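PDB 1AXD: glutathione s-transferase I from Zea mays, which catalyses the transfer of glutathione to electrophilic compounds and takes part in the detoxification of herbicides in maize. Local coordinates for residues 21-26 against 197-202; 13-18 against 167-172; 152-155 against 159-162. All blocks are in the same frame, centred on the assembly; numbering follows the deposited sequence.

Interaction 1 (21-26 against 197-202); sequences LEEAGS and MERPSV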
# COMPACT_ATOMS: atom_id res chain seq x y z
N LEU A 21 14.78 5.42 8.49
CA LEU A 21 15.51 5.21 9.73
C LEU A 21 16.58 6.23 9.84
O LEU A 21 16.78 6.78 10.92
CB LEU A 21 16.07 3.79 9.75
CG LEU A 21 15.01 2.68 9.92
CD1 LEU A 21 15.53 1.32 9.40
CD2 LEU A 21 14.60 2.55 11.39
N GLU A 22 17.23 6.55 8.73
CA GLU A 22 18.29 7.55 8.70
C GLU A 22 17.76 8.93 8.98
O GLU A 22 18.44 9.72 9.61
CB GLU A 22 18.99 7.55 7.33
CG GLU A 22 19.86 6.33 7.05
CD GLU A 22 21.08 6.23 7.95
OE1 GLU A 22 21.48 7.26 8.54
OE2 GLU A 22 21.67 5.13 8.07
N GLU A 23 16.56 9.23 8.49
CA GLU A 23 15.93 10.53 8.66
C GLU A 23 15.37 10.72 10.06
O GLU A 23 15.46 11.81 10.60
CB GLU A 23 14.84 10.70 7.61
CG GLU A 23 14.22 12.09 7.54
CD GLU A 23 15.18 13.17 7.04
OE1 GLU A 23 15.83 12.97 5.98
OE2 GLU A 23 15.26 14.23 7.69
N ALA A 24 14.80 9.67 10.64
CA ALA A 24 14.25 9.77 11.99
C ALA A 24 15.36 9.77 12.99
O ALA A 24 15.13 10.08 14.14
CB ALA A 24 13.26 8.60 12.26
N GLY A 25 16.56 9.42 12.54
CA GLY A 25 17.71 9.37 13.42
C GLY A 25 17.62 8.19 14.36
O GLY A 25 17.82 8.33 15.55
N SER A 26 17.32 7.02 13.79
CA SER A 26 17.18 5.79 14.57
C SER A 26 18.47 5.04 14.75
O SER A 26 19.39 5.19 13.94
CB SER A 26 16.17 4.87 13.90
OG SER A 26 14.93 5.51 13.76
N MET A 197 17.87 15.06 -2.63
CA MET A 197 19.21 14.52 -2.81
C MET A 197 20.27 15.19 -1.98
O MET A 197 21.35 14.64 -1.84
CB MET A 197 19.59 14.55 -4.28
CG MET A 197 19.64 13.18 -4.90
SD MET A 197 19.93 13.29 -6.66
CE MET A 197 21.71 13.20 -6.73
N GLU A 198 19.96 16.36 -1.44
CA GLU A 198 20.91 17.08 -0.60
C GLU A 198 20.95 16.50 0.79
O GLU A 198 21.99 16.51 1.43
CB GLU A 198 20.53 18.55 -0.50
CG GLU A 198 20.49 19.29 -1.82
CD GLU A 198 20.15 20.77 -1.66
OE1 GLU A 198 19.76 21.19 -0.55
OE2 GLU A 198 20.28 21.50 -2.66
N ARG A 199 19.81 15.99 1.26
CA ARG A 199 19.71 15.45 2.61
C ARG A 199 20.70 14.36 2.91
O ARG A 199 20.88 13.47 2.10
CB ARG A 199 18.30 14.92 2.88
CG ARG A 199 17.17 15.83 2.44
CD ARG A 199 15.83 15.31 2.92
NE ARG A 199 15.70 15.46 4.37
CZ ARG A 199 15.46 16.61 4.99
NH1 ARG A 199 15.32 17.73 4.28
NH2 ARG A 199 15.39 16.66 6.31
N PRO A 200 21.37 14.44 4.07
CA PRO A 200 22.36 13.45 4.49
C PRO A 200 21.81 12.05 4.52
O PRO A 200 22.51 11.13 4.13
CB PRO A 200 22.74 13.93 5.89
CG PRO A 200 22.67 15.41 5.73
CD PRO A 200 21.36 15.59 4.99
N SER A 201 20.56 11.89 4.95
CA SER A 201 19.93 10.57 5.00
C SER A 201 19.93 9.93 3.64
O SER A 201 20.25 8.76 3.52
CB SER A 201 18.49 10.70 5.49
OG SER A 201 17.76 11.56 4.63
N VAL A 202 19.61 10.72 2.62
CA VAL A 202 19.56 10.27 1.23
C VAL A 202 20.94 9.94 0.70
O VAL A 202 21.10 8.94 0.01
CB VAL A 202 18.91 11.36 0.34
CG1 VAL A 202 18.89 10.93 -1.13
CG2 VAL A 202 17.49 11.67 0.85
O HOH W 1 18.62 13.96 6.50
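Glu22 and Ser201 bring the two backbones nearest, their CA atoms 5.0 Å apart: the C-terminal end of helix 14-24 comes up to the first turn of helix 200-208, with Arg199 as N-cap. Glu22 meets Ser201 through its CB, 3.7 Å from the serine CB; its carboxylate turns to Tyr28 OH instead. The main grip belongs to Glu23. With CG opposite the backbone N (chi1 -172°) and a bend at chi2, its carboxylate reaches Arg199, which takes it side-on: NE donates to Glu23 OE1 at 3.0 Å and NH2 to Glu23 OE2 at 2.8 Å. Both oxygens lie near the guanidinium plane, although the carboxylate is twisted 46° from it. This salt bridge joins the thioredoxin-like N-terminal domain to the helical C-terminal domain of the glutathione transferase fold. Glu23 OE1 also accepts from Ser201 OG at 2.7 Å, reached from the face opposite to NE. A glutamine at Glu23 would probably keep at most one Arg199 bond, leave the guanidinium without its countercharge and turn an N-H toward an Arg199 donor. Water 1 donates to Glu23 OE1 and accepts from Ser201 N at 3.2 Å, bridging the carboxylate to helix 200-208.

Interaction 2 (13-18 against 167-172); sequences NLTRCA and HVSVTL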
# COMPACT_ATOMS: atom_id res chain seq x y z
N ASN A 13 13.72 -2.11 -1.49
CA ASN A 13 12.66 -2.16 -0.49
C ASN A 13 13.25 -1.99 0.86
O ASN A 13 12.64 -1.37 1.71
CB ASN A 13 11.86 -3.45 -0.59
CG ASN A 13 10.92 -3.45 -1.78
OD1 ASN A 13 11.10 -4.20 -2.71
ND2 ASN A 13 9.94 -2.57 -1.76
N LEU A 14 14.47 -2.47 1.05
CA LEU A 14 15.15 -2.34 2.32
C LEU A 14 15.72 -0.97 2.44
O LEU A 14 15.84 -0.47 3.56
CB LEU A 14 16.28 -3.34 2.43
CG LEU A 14 16.02 -4.61 1.64
CD1 LEU A 14 17.18 -5.53 1.81
CD2 LEU A 14 14.77 -5.29 2.11
N THR A 15 16.10 -0.38 1.32
CA THR A 15 16.65 0.96 1.36
C THR A 15 15.55 1.97 1.54
O THR A 15 15.83 3.09 1.92
CB THR A 15 17.59 1.26 0.16
OG1 THR A 15 16.93 0.97 -1.08
CG2 THR A 15 18.83 0.36 0.26
N ARG A 16 14.30 1.58 1.33
CA ARG A 16 13.19 2.49 1.58
C ARG A 16 13.15 2.64 3.10
O ARG A 16 13.00 3.74 3.59
CB ARG A 16 11.87 1.90 1.05
CG ARG A 16 10.68 2.85 1.15
CD ARG A 16 9.44 2.34 0.42
NE ARG A 16 9.64 2.14 -1.01
CZ ARG A 16 9.53 0.96 -1.62
NH1 ARG A 16 9.23 -0.12 -0.93
NH2 ARG A 16 9.70 0.87 -2.93
N CYS A 17 13.37 1.54 3.82
CA CYS A 17 13.39 1.52 5.28
C CYS A 17 14.59 2.25 5.78
O CYS A 17 14.48 2.97 6.76
CB CYS A 17 13.47 0.08 5.79
SG CYS A 17 12.14 -0.98 5.25
N ALA A 18 15.75 2.05 5.15
CA ALA A 18 16.98 2.72 5.56
C ALA A 18 16.85 4.19 5.44
O ALA A 18 17.37 4.90 6.27
CB ALA A 18 18.18 2.20 4.76
N HIS A 167 9.92 7.73 -1.72
CA HIS A 167 10.22 7.72 -3.16
C HIS A 167 11.70 7.67 -3.46
O HIS A 167 12.06 7.48 -4.60
CB HIS A 167 9.72 9.00 -3.83
CG HIS A 167 8.24 9.11 -3.97
ND1 HIS A 167 7.43 9.66 -3.00
CD2 HIS A 167 7.42 8.82 -5.01
CE1 HIS A 167 6.18 9.71 -3.43
NE2 HIS A 167 6.15 9.21 -4.66
N VAL A 168 12.57 7.85 -2.47
CA VAL A 168 13.98 7.88 -2.81
C VAL A 168 14.63 6.64 -3.31
O VAL A 168 15.20 6.70 -4.38
CB VAL A 168 14.87 8.63 -1.75
CG1 VAL A 168 14.14 9.86 -1.19
CG2 VAL A 168 15.34 7.70 -0.65
N SER A 169 14.49 5.52 -2.60
CA SER A 169 15.14 4.25 -3.00
C SER A 169 14.92 3.83 -4.44
O SER A 169 15.85 3.34 -5.06
CB SER A 169 14.78 3.11 -2.04
OG SER A 169 13.39 2.86 -2.07
N VAL A 170 13.70 3.98 -4.97
CA VAL A 170 13.48 3.64 -6.37
C VAL A 170 13.98 4.72 -7.28
O VAL A 170 14.47 4.40 -8.36
CB VAL A 170 11.99 3.38 -6.72
CG1 VAL A 170 11.52 2.07 -6.09
CG2 VAL A 170 11.12 4.55 -6.28
N THR A 171 13.86 5.98 -6.88
CA THR A 171 14.30 7.09 -7.72
C THR A 171 15.78 7.15 -7.82
O THR A 171 16.28 7.50 -8.87
CB THR A 171 13.71 8.43 -7.28
OG1 THR A 171 12.29 8.28 -7.13
CG2 THR A 171 13.94 9.50 -8.35
N LEU A 172 16.49 6.78 -6.76
CA LEU A 172 17.94 6.77 -6.82
C LEU A 172 18.35 5.79 -7.87
O LEU A 172 19.27 6.08 -8.63
CB LEU A 172 18.54 6.36 -5.47
CG LEU A 172 18.79 7.50 -4.50
CD1 LEU A 172 19.37 6.97 -3.17
CD2 LEU A 172 19.77 8.47 -5.15
O HOH W 2 11.37 3.95 -2.93
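Ser169 fits against Thr15 and Arg16 where helix 14-24 of the thioredoxin-like domain packs on helix 168-174 of the all-helical domain, at the buried domain interface of the glutathione transferase fold. The axes of the short segments 14-18 and 168-172 approach to 8.7 Å with an angle of 121° between their directions, and the Arg16 and Ser169 CA atoms lie 5.3 Å apart. The tight part is the Ser169 CB, which sits 3.2 Å from Thr15 OG1; that hydroxyl is itself hydrogen-bonded to Ser11 O. Ser169 OG, placed between its own backbone N and carbonyl carbon (chi1 62°), lies 3.6 Å from Arg16 CB and is hydrogen-bonded to Trp12 O.

The looser side lies along the Arg16 chain. No direct hydrogen bond crosses here; water 2 does the joining: it accepts from Arg16 NE at 3.2 Å and from Val170 N at 3.1 Å, and sits 2.5 Å from Ser169 OG. Arg16 also has a long, weak ion pair with Glu101 on helix 88-122. Beyond the water the Arg16 chain, bent at chi3, presents its guanidinium edge to Val170, with NH2 3.8 Å from CG1.

Interaction 3 (152-155 against 159-162); sequences CKYL and FLSL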
# COMPACT_ATOMS: atom_id res chain seq x y z
N CYS A 152 2.57 22.87 -4.12
CA CYS A 152 3.12 22.56 -2.81
C CYS A 152 4.60 22.42 -2.82
O CYS A 152 5.17 22.13 -3.85
CB CYS A 152 2.48 21.29 -2.27
SG CYS A 152 0.80 21.54 -1.68
N LYS A 153 5.25 22.64 -1.69
CA LYS A 153 6.69 22.52 -1.63
C LYS A 153 7.02 21.07 -1.75
O LYS A 153 7.97 20.72 -2.43
CB LYS A 153 7.22 23.07 -0.31
CG LYS A 153 8.71 23.37 -0.36
CD LYS A 153 9.21 23.88 0.97
CE LYS A 153 10.69 24.23 0.88
NZ LYS A 153 11.23 24.69 2.20
N TYR A 154 6.23 20.23 -1.09
CA TYR A 154 6.41 18.79 -1.10
C TYR A 154 5.10 18.09 -1.48
O TYR A 154 4.13 18.76 -1.80
CB TYR A 154 6.89 18.33 0.26
CG TYR A 154 8.29 18.79 0.61
CD1 TYR A 154 9.40 18.06 0.17
CD2 TYR A 154 8.50 19.92 1.40
CE1 TYR A 154 10.69 18.43 0.53
CE2 TYR A 154 9.79 20.31 1.77
CZ TYR A 154 10.88 19.56 1.32
OH TYR A 154 12.17 19.91 1.68
N LEU A 155 5.09 16.76 -1.42
CA LEU A 155 3.90 15.98 -1.78
C LEU A 155 2.70 16.13 -0.84
O LEU A 155 1.61 16.39 -1.31
CB LEU A 155 4.28 14.50 -1.92
CG LEU A 155 4.50 13.87 -3.29
CD1 LEU A 155 4.54 14.91 -4.43
CD2 LEU A 155 5.78 13.06 -3.24
N PHE A 159 5.49 20.70 3.76
CA PHE A 159 6.42 20.11 4.72
C PHE A 159 6.91 18.76 4.23
O PHE A 159 6.22 18.14 3.42
CB PHE A 159 5.69 19.93 6.05
CG PHE A 159 4.31 19.34 5.90
CD1 PHE A 159 4.14 17.96 5.79
CD2 PHE A 159 3.20 20.15 5.79
CE1 PHE A 159 2.89 17.41 5.54
CE2 PHE A 159 1.95 19.61 5.55
CZ PHE A 159 1.79 18.24 5.43
N LEU A 160 8.09 18.34 4.67
CA LEU A 160 8.62 17.03 4.28
C LEU A 160 7.86 16.03 5.10
O LEU A 160 7.50 16.33 6.23
CB LEU A 160 10.12 16.92 4.60
CG LEU A 160 10.85 15.62 4.23
CD1 LEU A 160 11.15 15.58 2.73
CD2 LEU A 160 12.17 15.54 4.99
N SER A 161 7.62 14.85 4.54
CA SER A 161 6.90 13.79 5.24
C SER A 161 7.35 12.45 4.70
O SER A 161 8.20 12.41 3.80
CB SER A 161 5.41 13.96 5.02
OG SER A 161 5.08 13.81 3.65
N LEU A 162 6.78 11.37 5.23
CA LEU A 162 7.11 10.02 4.79
C LEU A 162 6.75 9.82 3.36
O LEU A 162 7.35 8.97 2.71
CB LEU A 162 6.38 8.99 5.65
CG LEU A 162 7.27 8.12 6.52
CD1 LEU A 162 6.43 6.99 7.09
CD2 LEU A 162 8.39 7.54 5.67
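Tyr154 lies with its ring against the backbone of Phe159 and Leu160, closing a short loop between helices 128-151 and 162-165 of the C-terminal, all-helical glutathione transferase domain. The two arms come nearest at Tyr154 and Phe159, whose CA atoms are 6.0 Å apart.

Of the three residues that matter most, Tyr154 is the centre. The CG sits opposite its carbonyl carbon (chi1 -68°), which lays the ring alongside the second arm. Leu160 CA stands over the centre of the Tyr154 ring, 4.0 Å above the plane, with Leu160 N over the same face. Nearer the root of the side chain, the Phe159 carbonyl oxygen comes 3.2 Å from Tyr154 CB, and Phe159 C is 3.4 Å from Tyr154 CD2.

Phe159 therefore takes part through its peptide group. Its CB points away from Tyr154, and its ring meets Arg84 in a cation-pi contact. The second arm then runs straight into the N-cap of helix 162-165, where the Asp164 half of the Ser-X-X-Asp capping box found at this position in glutathione transferases is made, Ser161 N donating to Asp164 OD2, while Ser161 OG bonds weakly one residue earlier, to Ala163 N. Asp164 holds the first arm too, taking the N-H of Leu155 with its OD1.

No hydrogen bond links the two arms directly; the only apolar meeting of side chains is made by Leu160, whose extended first torsion (chi1 -179°) and chi2 of 78° bring the CD1 methyl to within 3.6 Å of Tyr154 CE1.

From the N terminus, helix 14-24 supplies the first half of two contacts. Residues 13-18 open interaction 2 and residues 21-26 open interaction 1; the chain then passes through the rest of the N-terminal domain and the long helices 88-122 and 128-151. Interaction 3 closes a short local loop at 152-162, so it falls within the spans of both others. Interaction 2 closes at 167-172 and interaction 1 at 197-202, so these two cross. Together they fix both ends of helix 14-24 to the helical domain. Neighbouring contacts touch: Arg199 CZ lies 3.5 Å from Leu160 CD2, and His167 CE1 lies 3.4 Å from Leu155 CD2.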